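Local coordinates for protein cohesin (Archaeoglobus fulgidus, PDB 2XDH) that forms the non-cellulosomal cohesin module of a longer archaeal protein and, as in other cohesins, probably binds a dockerin partner, at residues I5-A10 / V20-E25; S32-L37 / G129-D134; L37-V42 / E64-K69; Q55-D60 / V70-S75. All coordinates share one frame; numbering follows the deposited sequence. Where two conformers were deposited one is given.

The four contacts illustrate how one β-sandwich adapts the same antiparallel ladder to different depths. Contact 1 lies deepest, its centre about 4 Å from that of the chain, whereas contacts 2, 3 and 4 lie about 11 to 14 Å out. Strand 17-38 serves contacts 1, 2 and 3, and strand 67-74 serves contacts 3 and 4. L37, shared by contacts 2 and 3, also packs on A7 and V22 of contact 1, while I33 O meets I72 N to join contacts 2 and 4. Aliphatic branches dominate contact 1. Further from the centre, a bridging water marks contact 2, tyrosine and asparagine side chains mark contact 3, and a serine bond to a buried aspartate marks contact 4.

Contact 1. Residues I5-A10 / V20-E25; sequences IIAGSA and VPVKIE
I5, I6 and A7 pair with I24, K23 and V22 in an antiparallel β-ladder, part of the hairpin made by strands 3-12 and 17-38 near the middle of the domain. The two strand axes approach to 4.6 Å. I6 and K23 form the hydrogen-bonded pair, each giving its N-H to the other's carbonyl, with I6 N 2.8 Å from K23 O. Next along, G8 N bonds to P21 O, although the regular strand ends at A7.

On the buried face I5 and A7 lie with V22 and I24. The CG2 branch of I5, anti to its own backbone N, meets V22 CG1 at 3.7 Å, and the two side chains cross obliquely. V22 turns its other methyl to A7, CG2 standing 4.3 Å from A7 CB. In the cohesin β-sandwich this face looks into the hydrophobic interior, where F85 packs on V22, L84 on I24, and L127 on I5, A7 and V22.

I6 and K23 occupy the reverse, partly exposed face. The lysine chain bends at chi3 (-72°), which brings CE to 4.0 Å from I6 CG2. Beyond the ladder, V20 CG1 lies 3.5 Å from G8 O, a carbonyl oxygen buried here with no polar partner in the model, while V20 CG2 touches A10 CB at 4.2 Å.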
loop_
_atom_site.group_PDB
_atom_site.type_symbol
_atom_site.label_atom_id
_atom_site.label_comp_id
_atom_site.label_asym_id
_atom_site.label_seq_id
_atom_site.Cartn_x
_atom_site.Cartn_y
_atom_site.Cartn_z
ATOM N N ILE A 5 7.912 -8.265 -14.222
ATOM C CA ILE A 5 7.574 -7.990 -15.617
ATOM C C ILE A 5 7.896 -9.243 -16.421
ATOM O O ILE A 5 8.978 -9.806 -16.266
ATOM C CB ILE A 5 8.382 -6.812 -16.171
ATOM C CG1 ILE A 5 8.017 -5.536 -15.392
ATOM C CG2 ILE A 5 8.059 -6.601 -17.667
ATOM C CD1 ILE A 5 8.868 -4.319 -15.767
ATOM N N ILE A 6 6.961 -9.673 -17.259
ATOM C CA ILE A 6 7.053 -10.981 -17.915
ATOM C C ILE A 6 6.804 -10.891 -19.412
ATOM O O ILE A 6 5.748 -10.436 -19.834
ATOM C CB ILE A 6 5.986 -11.920 -17.359
ATOM C CG1 ILE A 6 6.150 -12.067 -15.847
ATOM C CG2 ILE A 6 6.039 -13.278 -18.075
ATOM C CD1 ILE A 6 5.129 -13.011 -15.215
ATOM N N ALA A 7 7.772 -11.320 -20.212
ATOM C CA ALA A 7 7.561 -11.404 -21.651
ATOM C C ALA A 7 6.853 -12.723 -21.965
ATOM O O ALA A 7 7.223 -13.775 -21.449
ATOM C CB ALA A 7 8.887 -11.313 -22.385
ATOM N N GLY A 8 5.826 -12.671 -22.806
ATOM C CA GLY A 8 5.077 -13.866 -23.135
ATOM C C GLY A 8 5.873 -14.830 -23.998
ATOM O O GLY A 8 6.897 -14.465 -24.589
ATOM N N SER A 9 5.403 -16.071 -24.069
ATOM C CA SER A 9 6.036 -17.084 -24.909
ATOM C C SER A 9 5.087 -17.488 -26.033
ATOM O O SER A 9 3.870 -17.342 -25.899
ATOM C CB SER A 9 6.419 -18.305 -24.069
ATOM O OG SER A 9 7.421 -17.967 -23.125
ATOM N N ALA A 10 5.637 -17.990 -27.139
ATOM C CA ALA A 10 4.803 -18.309 -28.289
ATOM C C ALA A 10 5.484 -19.278 -29.222
ATOM O O ALA A 10 6.698 -19.500 -29.146
ATOM C CB ALA A 10 4.404 -17.029 -29.047
ATOM N N VAL A 20 2.663 -11.157 -29.071
ATOM C CA VAL A 20 3.318 -11.486 -27.801
ATOM C C VAL A 20 3.167 -10.335 -26.821
ATOM O O VAL A 20 3.626 -9.223 -27.085
ATOM C CB VAL A 20 4.819 -11.723 -27.989
ATOM C CG1 VAL A 20 5.478 -11.995 -26.651
ATOM C CG2 VAL A 20 5.067 -12.880 -28.983
ATOM N N PRO A 21 2.509 -10.591 -25.690
ATOM C CA PRO A 21 2.372 -9.534 -24.691
ATOM C C PRO A 21 3.595 -9.462 -23.799
ATOM O O PRO A 21 4.291 -10.467 -23.610
ATOM C CB PRO A 21 1.182 -10.011 -23.858
ATOM C CG PRO A 21 1.321 -11.524 -23.877
ATOM C CD PRO A 21 1.826 -11.839 -25.285
ATOM N N VAL A 22 3.848 -8.275 -23.252
ATOM C CA VAL A 22 4.716 -8.134 -22.089
ATOM C C VAL A 22 3.819 -7.661 -20.950
ATOM O O VAL A 22 3.130 -6.640 -21.069
ATOM C CB VAL A 22 5.839 -7.134 -22.358
ATOM C CG1 VAL A 22 6.590 -6.791 -21.075
ATOM C CG2 VAL A 22 6.787 -7.694 -23.434
ATOM N N LYS A 23 3.798 -8.419 -19.860
ATOM C CA LYS A 23 2.826 -8.192 -18.804
ATOM C C LYS A 23 3.517 -7.718 -17.535
ATOM O O LYS A 23 4.714 -7.926 -17.349
ATOM C CB LYS A 23 2.092 -9.489 -18.460
ATOM C CG LYS A 23 1.383 -10.143 -19.603
ATOM C CD LYS A 23 1.074 -11.591 -19.247
ATOM C CE LYS A 23 2.342 -12.433 -19.259
ATOM N NZ LYS A 23 2.045 -13.867 -19.001
ATOM N N ILE A 24 2.740 -7.124 -16.641
ATOM C CA ILE A 24 3.250 -6.835 -15.302
ATOM C C ILE A 24 2.399 -7.568 -14.278
ATOM O O ILE A 24 1.190 -7.741 -14.461
ATOM C CB ILE A 24 3.305 -5.309 -15.024
ATOM C CG1 ILE A 24 4.123 -5.010 -13.763
ATOM C CG2 ILE A 24 1.896 -4.719 -14.920
ATOM C CD1 ILE A 24 4.645 -3.567 -13.709
ATOM N N GLU A 25 3.021 -8.002 -13.193
ATOM C CA GLU A 25 2.272 -8.665 -12.143
ATOM C C GLU A 25 2.595 -8.007 -10.806
ATOM O O GLU A 25 3.760 -7.709 -10.519
ATOM C CB GLU A 25 2.614 -10.160 -12.120
ATOM C CG GLU A 25 2.367 -10.853 -13.469
ATOM C CD GLU A 25 0.893 -10.881 -13.863
ATOM O OE1 GLU A 25 0.058 -11.163 -12.980
ATOM O OE2 GLU A 25 0.565 -10.610 -15.048
#

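Contact 2. Residues S32-L37 / G129-D134; sequences SINLIL and GIEIYD
S32, I33 and N34 run antiparallel to Y133, I132 and E131, the strand axes 4.7 Å apart and 167° between their directions, with reciprocal N-H to carbonyl bonds at S32-Y133 and N34-E131. N34 N lies 2.8 Å from E131 O.

On the buried face I33 and I132 lie side by side and point the same way, I33 CG1 being 4.2 Å from I132 CD1. With CG1 anti to the backbone N (chi1 174°), I132 also brings that atom to 3.7 Å from S32 O. Two residues further along each strand, L35 CB meets I130 CG1 at 3.9 Å. Both strands belong to the cohesin β-sandwich: strand 17-38 carries on its other edge the backbone of V70 and I72, and V142 covers I130 and I132.

On the opposite face one water links three polar atoms. It accepts a bond from N34 ND2 at 3.0 Å, donates one to E131 O at 2.9 Å, and is hydrogen-bonded to S32 OG. E131 O is thus gripped twice, by the water and by N34 N. S32 OG takes the crowded position between its backbone N and carbonyl carbon (chi1 69°) and sits at the edge of the Y133 ring, 3.7 Å from CD2, as does the water. D134 OD1 accepts bonds from the backbone N of N138 and of D136, a magnesium-binding residue, although no ion is bound to this chain here.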
loop_
_atom_site.group_PDB
_atom_site.type_symbol
_atom_site.label_atom_id
_atom_site.label_comp_id
_atom_site.label_asym_id
_atom_site.label_seq_id
_atom_site.Cartn_x
_atom_site.Cartn_y
_atom_site.Cartn_z
ATOM N N SER A 32 6.267 5.210 -14.051
ATOM C CA SER A 32 6.997 5.207 -15.304
ATOM C C SER A 32 7.796 3.931 -15.464
ATOM O O SER A 32 8.311 3.375 -14.494
ATOM C CB SER A 32 7.906 6.424 -15.425
ATOM O OG SER A 32 8.962 6.340 -14.508
ATOM N N ILE A 33 7.897 3.479 -16.702
ATOM C CA ILE A 33 8.623 2.256 -17.006
ATOM C C ILE A 33 9.404 2.507 -18.275
ATOM O O ILE A 33 8.836 2.982 -19.263
ATOM C CB ILE A 33 7.642 1.106 -17.311
ATOM C CG1 ILE A 33 6.741 0.816 -16.114
ATOM C CG2 ILE A 33 8.401 -0.147 -17.752
ATOM C CD1 ILE A 33 5.695 -0.241 -16.398
ATOM N N ASN A 34 10.704 2.226 -18.250
ATOM C CA ASN A 34 11.455 2.121 -19.489
ATOM C C ASN A 34 12.083 0.759 -19.514
ATOM O O ASN A 34 12.621 0.309 -18.505
ATOM C CB ASN A 34 12.539 3.185 -19.601
ATOM C CG ASN A 34 11.974 4.524 -19.994
ATOM O OD1 ASN A 34 12.111 4.958 -21.136
ATOM N ND2 ASN A 34 11.291 5.168 -19.059
ATOM N N LEU A 35 12.006 0.096 -20.657
ATOM C CA LEU A 35 12.624 -1.214 -20.777
ATOM C C LEU A 35 13.017 -1.491 -22.213
ATOM O O LEU A 35 12.647 -0.737 -23.123
ATOM C CB LEU A 35 11.693 -2.307 -20.250
ATOM C CG LEU A 35 10.312 -2.468 -20.904
ATOM C CD1 LEU A 35 10.412 -3.206 -22.243
ATOM C CD2 LEU A 35 9.394 -3.225 -19.961
ATOM N N ILE A 36 13.797 -2.557 -22.392
ATOM C CA ILE A 36 14.200 -3.033 -23.695
ATOM C C ILE A 36 13.769 -4.486 -23.798
ATOM O O ILE A 36 14.050 -5.288 -22.899
ATOM C CB ILE A 36 15.719 -2.961 -23.854
ATOM C CG1 ILE A 36 16.188 -1.502 -23.798
ATOM C CG2 ILE A 36 16.142 -3.587 -25.164
ATOM C CD1 ILE A 36 17.691 -1.363 -23.854
ATOM N N LEU A 37 13.055 -4.818 -24.871
ATOM C CA LEU A 37 12.745 -6.214 -25.190
ATOM C C LEU A 37 13.586 -6.635 -26.370
ATOM O O LEU A 37 13.462 -6.067 -27.453
ATOM C CB LEU A 37 11.271 -6.365 -25.568
ATOM C CG LEU A 37 10.862 -7.778 -26.003
ATOM C CD1 LEU A 37 10.864 -8.721 -24.811
ATOM C CD2 LEU A 37 9.482 -7.761 -26.648
ATOM N N GLY A 129 17.562 -3.686 -19.285
ATOM C CA GLY A 129 17.660 -2.238 -19.203
ATOM C C GLY A 129 16.477 -1.619 -18.488
ATOM O O GLY A 129 16.062 -0.502 -18.800
ATOM N N ILE A 130 15.920 -2.330 -17.512
ATOM C CA ILE A 130 14.672 -1.835 -16.896
ATOM C C ILE A 130 14.905 -0.627 -15.977
ATOM O O ILE A 130 15.846 -0.608 -15.183
ATOM C CB ILE A 130 13.961 -2.972 -16.143
ATOM C CG1 ILE A 130 13.396 -3.969 -17.158
ATOM C CG2 ILE A 130 12.853 -2.433 -15.265
ATOM C CD1 ILE A 130 13.174 -5.279 -16.571
ATOM N N GLU A 131 14.058 0.390 -16.119
ATOM C CA GLU A 131 14.066 1.526 -15.209
ATOM C C GLU A 131 12.621 1.760 -14.800
ATOM O O GLU A 131 11.780 2.061 -15.640
ATOM C CB GLU A 131 14.641 2.749 -15.912
ATOM C CG GLU A 131 15.997 2.471 -16.559
ATOM C CD GLU A 131 16.541 3.674 -17.317
ATOM O OE1 GLU A 131 15.739 4.542 -17.713
ATOM O OE2 GLU A 131 17.770 3.747 -17.520
ATOM N N ILE A 132 12.308 1.589 -13.520
ATOM C CA ILE A 132 10.902 1.677 -13.139
ATOM C C ILE A 132 10.751 2.449 -11.840
ATOM O O ILE A 132 11.537 2.252 -10.911
ATOM C CB ILE A 132 10.298 0.258 -13.068
ATOM C CG1 ILE A 132 8.867 0.281 -12.536
ATOM C CG2 ILE A 132 11.179 -0.634 -12.221
ATOM C CD1 ILE A 132 8.176 -1.052 -12.676
ATOM N N TYR A 133 9.769 3.354 -11.799
ATOM C CA TYR A 133 9.539 4.224 -10.641
ATOM C C TYR A 133 8.054 4.294 -10.307
ATOM O O TYR A 133 7.212 4.212 -11.196
ATOM C CB TYR A 133 10.019 5.649 -10.939
ATOM C CG TYR A 133 11.500 5.734 -11.201
ATOM C CD1 TYR A 133 12.391 5.962 -10.167
ATOM C CD2 TYR A 133 12.007 5.568 -12.482
ATOM C CE1 TYR A 133 13.756 6.028 -10.397
ATOM C CE2 TYR A 133 13.370 5.639 -12.727
ATOM C CZ TYR A 133 14.237 5.866 -11.678
ATOM O OH TYR A 133 15.590 5.937 -11.905
ATOM N N ASP A 134 7.716 4.464 -9.036
ATOM C CA ASP A 134 6.295 4.648 -8.710
ATOM C C ASP A 134 5.907 6.105 -8.941
ATOM O O ASP A 134 6.745 6.917 -9.343
ATOM C CB ASP A 134 5.976 4.168 -7.278
ATOM C CG ASP A 134 6.625 5.016 -6.210
ATOM O OD1 ASP A 134 7.085 6.131 -6.532
ATOM O OD2 ASP A 134 6.659 4.577 -5.029
HETATM O O HOH W 1 11.138 4.811 -16.089
#

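Contact 3. Residues L37-V42 / E64-K69; sequences LSYPNV and EGNQIK
Y39 reaches across to G65 and N66, inside the type II' β-turn (E64 to Q67) that closes the hairpin of strands 58-64 and 67-74 in this cohesin β-sandwich. Its backbone N bonds to N66 O at 3.0 Å, extending the short ladder in which L37 and I68 are the hydrogen-bonded pair. From CB, the first torsion puts CG between the backbone N and the carbonyl carbon (chi1 59°), and the ring lies against the turn. Along one side of the ring, CD2 comes to 3.4 Å from N66 O and CE2 to 3.3 Å from N66 C; CE2 also touches I68 CG1 at 3.8 Å. On the other side CE1 approaches N66 OD1. N66 CA stands over a face, 4.0 Å from the ring centroid and offset toward the rim, in a CH-pi contact. At the tip, Y39 OH lies 2.7 Å from G65 O, a weak hydrogen bond that is not settled.

L37 and I68 lie side by side, their CD2 and CD1 methyls touching at 4.1 Å, while V45 packs on both Y39 and I68, and the F89 ring meets that of Y39.

The side chains of N66 and Y39 cross at about a right angle, N66 continuing to N41. Its ND2 gives a nearly straight bond (171°) to N41 OD1, 2.7 Å away; the acceptor lies close to the amide plane of N66, whereas ND2 stands 48° out of the carbonyl plane of N41.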
loop_
_atom_site.group_PDB
_atom_site.type_symbol
_atom_site.label_atom_id
_atom_site.label_comp_id
_atom_site.label_asym_id
_atom_site.label_seq_id
_atom_site.Cartn_x
_atom_site.Cartn_y
_atom_site.Cartn_z
ATOM N N LEU A 37 13.055 -4.818 -24.871
ATOM C CA LEU A 37 12.745 -6.214 -25.190
ATOM C C LEU A 37 13.586 -6.635 -26.370
ATOM O O LEU A 37 13.462 -6.067 -27.453
ATOM C CB LEU A 37 11.271 -6.365 -25.568
ATOM C CG LEU A 37 10.862 -7.778 -26.003
ATOM C CD1 LEU A 37 10.864 -8.721 -24.811
ATOM C CD2 LEU A 37 9.482 -7.761 -26.648
ATOM N N SER A 38 14.463 -7.611 -26.171
ATOM C CA SER A 38 15.258 -8.112 -27.284
ATOM C C SER A 38 14.545 -9.313 -27.880
ATOM O O SER A 38 13.919 -10.085 -27.159
ATOM C CB SER A 38 16.667 -8.500 -26.825
ATOM O OG SER A 38 17.394 -7.358 -26.410
ATOM N N TYR A 39 14.635 -9.466 -29.197
ATOM C CA TYR A 39 13.969 -10.571 -29.872
ATOM C C TYR A 39 14.883 -11.252 -30.891
ATOM O O TYR A 39 15.820 -10.637 -31.390
ATOM C CB TYR A 39 12.695 -10.064 -30.544
ATOM C CG TYR A 39 12.940 -8.970 -31.548
ATOM C CD1 TYR A 39 13.089 -9.260 -32.897
ATOM C CD2 TYR A 39 13.019 -7.640 -31.152
ATOM C CE1 TYR A 39 13.312 -8.254 -33.827
ATOM C CE2 TYR A 39 13.242 -6.626 -32.075
ATOM C CZ TYR A 39 13.389 -6.946 -33.412
ATOM O OH TYR A 39 13.605 -5.953 -34.342
ATOM N N PRO A 40 14.615 -12.530 -31.196
ATOM C CA PRO A 40 15.468 -13.314 -32.106
ATOM C C PRO A 40 15.378 -12.902 -33.577
ATOM O O PRO A 40 14.398 -12.279 -33.991
ATOM C CB PRO A 40 14.946 -14.743 -31.933
ATOM C CG PRO A 40 13.534 -14.582 -31.443
ATOM C CD PRO A 40 13.533 -13.336 -30.608
ATOM N N ASN A 41 16.401 -13.275 -34.350
ATOM C CA ASN A 41 16.465 -12.992 -35.786
ATOM C C ASN A 41 15.325 -13.602 -36.585
ATOM O O ASN A 41 14.993 -13.124 -37.666
ATOM C CB ASN A 41 17.784 -13.501 -36.376
ATOM C CG ASN A 41 18.948 -12.597 -36.060
ATOM O OD1 ASN A 41 18.784 -11.385 -35.919
ATOM N ND2 ASN A 41 20.136 -13.179 -35.946
ATOM N N VAL A 42 14.737 -14.675 -36.062
ATOM C CA VAL A 42 13.637 -15.338 -36.749
ATOM C C VAL A 42 12.346 -14.538 -36.669
ATOM O O VAL A 42 11.367 -14.868 -37.337
ATOM C CB VAL A 42 13.392 -16.763 -36.213
ATOM C CG1 VAL A 42 14.557 -17.669 -36.576
ATOM C CG2 VAL A 42 13.164 -16.742 -34.711
ATOM N N GLU A 64 15.016 -0.740 -32.838
ATOM C CA GLU A 64 16.347 -0.577 -33.404
ATOM C C GLU A 64 17.136 -1.868 -33.307
ATOM O O GLU A 64 17.431 -2.357 -32.219
ATOM C CB GLU A 64 17.099 0.581 -32.738
ATOM C CG GLU A 64 17.184 0.513 -31.220
ATOM C CD GLU A 64 17.702 1.809 -30.611
ATOM O OE1 GLU A 64 17.587 2.868 -31.269
ATOM O OE2 GLU A 64 18.226 1.768 -29.477
ATOM N N GLY A 65 17.476 -2.421 -34.464
ATOM C CA GLY A 65 18.130 -3.709 -34.519
ATOM C C GLY A 65 17.198 -4.761 -33.952
ATOM O O GLY A 65 16.005 -4.794 -34.273
ATOM N N ASN A 66 17.739 -5.616 -33.100
ATOM C CA ASN A 66 16.946 -6.667 -32.483
ATOM C C ASN A 66 16.429 -6.285 -31.105
ATOM O O ASN A 66 16.281 -7.136 -30.234
ATOM C CB ASN A 66 17.756 -7.960 -32.402
ATOM C CG ASN A 66 17.743 -8.733 -33.709
ATOM O OD1 ASN A 66 17.107 -8.320 -34.682
ATOM N ND2 ASN A 66 18.450 -9.859 -33.740
ATOM N N GLN A 67 16.148 -5.006 -30.895
ATOM C CA GLN A 67 15.534 -4.621 -29.631
ATOM C C GLN A 67 14.478 -3.537 -29.757
ATOM O O GLN A 67 14.572 -2.648 -30.598
ATOM C CB GLN A 67 16.582 -4.277 -28.568
ATOM C CG GLN A 67 17.509 -3.137 -28.873
ATOM C CD GLN A 67 18.665 -3.081 -27.882
ATOM O OE1 GLN A 67 19.167 -4.117 -27.445
ATOM N NE2 GLN A 67 19.082 -1.871 -27.514
ATOM N N ILE A 68 13.452 -3.649 -28.925
ATOM C CA ILE A 68 12.378 -2.679 -28.887
ATOM C C ILE A 68 12.501 -1.910 -27.581
ATOM O O ILE A 68 12.392 -2.492 -26.507
ATOM C CB ILE A 68 11.014 -3.382 -28.923
ATOM C CG1 ILE A 68 10.962 -4.350 -30.113
ATOM C CG2 ILE A 68 9.889 -2.343 -28.978
ATOM C CD1 ILE A 68 9.910 -5.446 -29.976
ATOM N N LYS A 69 12.775 -0.616 -27.674
ATOM C CA LYS A 69 12.812 0.231 -26.492
ATOM C C LYS A 69 11.423 0.788 -26.273
ATOM O O LYS A 69 10.819 1.363 -27.180
ATOM C CB LYS A 69 13.825 1.372 -26.671
ATOM C CG LYS A 69 15.266 0.885 -26.808
ATOM C CD LYS A 69 16.280 2.017 -26.768
ATOM C CE LYS A 69 17.697 1.464 -26.643
ATOM N NZ LYS A 69 18.747 2.525 -26.698
#

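Contact 4. Residues Q55-D60 / V70-S75; sequences QNSLFD and VGIADS
I72 wedges between F59 and S57, and its two branches part to do so. CG1 goes to the phenyl ring, 3.7 Å from F59 CD1, while CG2 goes the other way and rests 3.9 Å from S57 CB. The ring in turn fills the hollow between I72 and V70: F59 CG is anti to the backbone N (chi1 -177°), and CE1 reaches V70 CG1 at 3.9 Å. I72 and V70 each meet the phenylalanine side chain at a slant. V48 and Q50 of strand 43-50 also touch the F59 ring, and F85 touches both F59 and V70, so this side of the hairpin of strands 58-64 and 67-74 faces into the cohesin sandwich.

The reverse face is flatter. L58 CB and A73 CB stand opposite each other at 4.3 Å, and D60 has only glycine G71 across from it. Two hydrogen-bonded pairs, L58 with A73 and D60 with G71, hold the strands, whose directions differ by 174°. Their four bonds are all short, G71 N lying 2.8 Å from D60 O, for example.

At the open end of the hairpin, S57 gives its hydroxyl proton to D74, OG lying 2.6 Å from OD2. The serine meets the anti side of that oxygen, 30° out of the carboxylate plane, and N76 ND2 bonds to the other oxygen, OD1. A buried carboxylate with a donor on each oxygen is consistent with a charged D74, whose negative charge the neutral O-H of S57 and N-H of N76 would stabilise without neutralising it.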
loop_
_atom_site.group_PDB
_atom_site.type_symbol
_atom_site.label_atom_id
_atom_site.label_comp_id
_atom_site.label_asym_id
_atom_site.label_seq_id
_atom_site.Cartn_x
_atom_site.Cartn_y
_atom_site.Cartn_z
ATOM N N GLN A 55 -3.720 1.681 -22.107
ATOM C CA GLN A 55 -4.528 2.249 -23.189
ATOM C C GLN A 55 -4.536 3.775 -23.127
ATOM O O GLN A 55 -4.702 4.445 -24.142
ATOM C CB GLN A 55 -5.973 1.742 -23.113
ATOM C CG GLN A 55 -6.175 0.274 -23.474
ATOM C CD GLN A 55 -5.831 -0.013 -24.919
ATOM O OE1 GLN A 55 -6.348 0.630 -25.822
ATOM N NE2 GLN A 55 -4.947 -0.967 -25.142
ATOM N N ASN A 56 -4.373 4.323 -21.925
ATOM C CA ASN A 56 -4.463 5.768 -21.733
ATOM C C ASN A 56 -3.199 6.371 -21.133
ATOM O O ASN A 56 -3.161 7.549 -20.782
ATOM C CB ASN A 56 -5.710 6.116 -20.909
ATOM C CG ASN A 56 -6.995 5.797 -21.653
ATOM O OD1 ASN A 56 -7.726 4.861 -21.307
ATOM N ND2 ASN A 56 -7.267 6.564 -22.692
ATOM N N SER A 57 -2.159 5.552 -21.034
ATOM C CA SER A 57 -0.843 6.015 -20.610
ATOM C C SER A 57 -0.163 6.799 -21.739
ATOM O O SER A 57 -0.566 6.704 -22.893
ATOM C CB SER A 57 0.040 4.805 -20.262
ATOM O OG SER A 57 -0.589 3.991 -19.303
ATOM N N LEU A 58 0.874 7.566 -21.403
ATOM C CA LEU A 58 1.749 8.130 -22.420
ATOM C C LEU A 58 2.689 7.005 -22.831
ATOM O O LEU A 58 3.433 6.492 -21.994
ATOM C CB LEU A 58 2.567 9.282 -21.837
ATOM C CG LEU A 58 3.463 10.070 -22.796
ATOM C CD1 LEU A 58 2.642 10.644 -23.931
ATOM C CD2 LEU A 58 4.174 11.179 -22.057
ATOM N N PHE A 59 2.673 6.639 -24.112
ATOM C CA PHE A 59 3.329 5.417 -24.584
ATOM C C PHE A 59 4.270 5.673 -25.772
ATOM O O PHE A 59 3.862 6.258 -26.771
ATOM C CB PHE A 59 2.237 4.419 -24.976
ATOM C CG PHE A 59 2.754 3.070 -25.421
ATOM C CD1 PHE A 59 3.098 2.104 -24.496
ATOM C CD2 PHE A 59 2.838 2.758 -26.772
ATOM C CE1 PHE A 59 3.561 0.852 -24.904
ATOM C CE2 PHE A 59 3.301 1.522 -27.191
ATOM C CZ PHE A 59 3.659 0.562 -26.252
ATOM N N ASP A 60 5.534 5.264 -25.654
ATOM C CA ASP A 60 6.488 5.430 -26.761
ATOM C C ASP A 60 7.247 4.136 -26.996
ATOM O O ASP A 60 7.488 3.371 -26.064
ATOM C CB ASP A 60 7.494 6.542 -26.469
ATOM C CG ASP A 60 6.892 7.919 -26.589
ATOM O OD1 ASP A 60 6.573 8.321 -27.726
ATOM O OD2 ASP A 60 6.749 8.601 -25.549
ATOM N N VAL A 70 10.914 0.618 -25.062
ATOM C CA VAL A 70 9.560 1.013 -24.753
ATOM C C VAL A 70 9.579 1.945 -23.569
ATOM O O VAL A 70 10.275 1.695 -22.585
ATOM C CB VAL A 70 8.680 -0.211 -24.399
ATOM C CG1 VAL A 70 7.312 0.248 -23.894
ATOM C CG2 VAL A 70 8.551 -1.133 -25.607
ATOM N N GLY A 71 8.812 3.027 -23.668
ATOM C CA GLY A 71 8.703 3.970 -22.580
ATOM C C GLY A 71 7.233 4.146 -22.257
ATOM O O GLY A 71 6.407 4.362 -23.152
ATOM N N ILE A 72 6.901 4.053 -20.973
ATOM C CA ILE A 72 5.526 4.258 -20.515
ATOM C C ILE A 72 5.528 5.244 -19.345
ATOM O O ILE A 72 6.311 5.102 -18.397
ATOM C CB ILE A 72 4.894 2.935 -20.028
ATOM C CG1 ILE A 72 4.741 1.954 -21.195
ATOM C CG2 ILE A 72 3.529 3.201 -19.407
ATOM C CD1 ILE A 72 4.594 0.506 -20.781
ATOM N N ALA A 73 4.656 6.236 -19.408
ATOM C CA ALA A 73 4.446 7.127 -18.274
ATOM C C ALA A 73 2.947 7.280 -18.007
ATOM O O ALA A 73 2.149 7.413 -18.931
ATOM C CB ALA A 73 5.092 8.479 -18.514
ATOM N N ASP A 74 2.564 7.265 -16.736
ATOM C CA ASP A 74 1.161 7.306 -16.408
ATOM C C ASP A 74 0.936 7.905 -15.028
ATOM O O ASP A 74 1.123 7.241 -14.006
ATOM C CB ASP A 74 0.584 5.897 -16.494
ATOM C CG ASP A 74 -0.925 5.887 -16.446
ATOM O OD1 ASP A 74 -1.520 6.803 -15.813
ATOM O OD2 ASP A 74 -1.509 4.960 -17.051
ATOM N N SER A 75 0.513 9.162 -15.008
ATOM C CA SER A 75 0.312 9.903 -13.763
ATOM C C SER A 75 -0.733 9.275 -12.840
ATOM O O SER A 75 -0.713 9.534 -11.643
ATOM C CB SER A 75 -0.060 11.360 -14.069
ATOM O OG SER A 75 -1.397 11.457 -14.544
#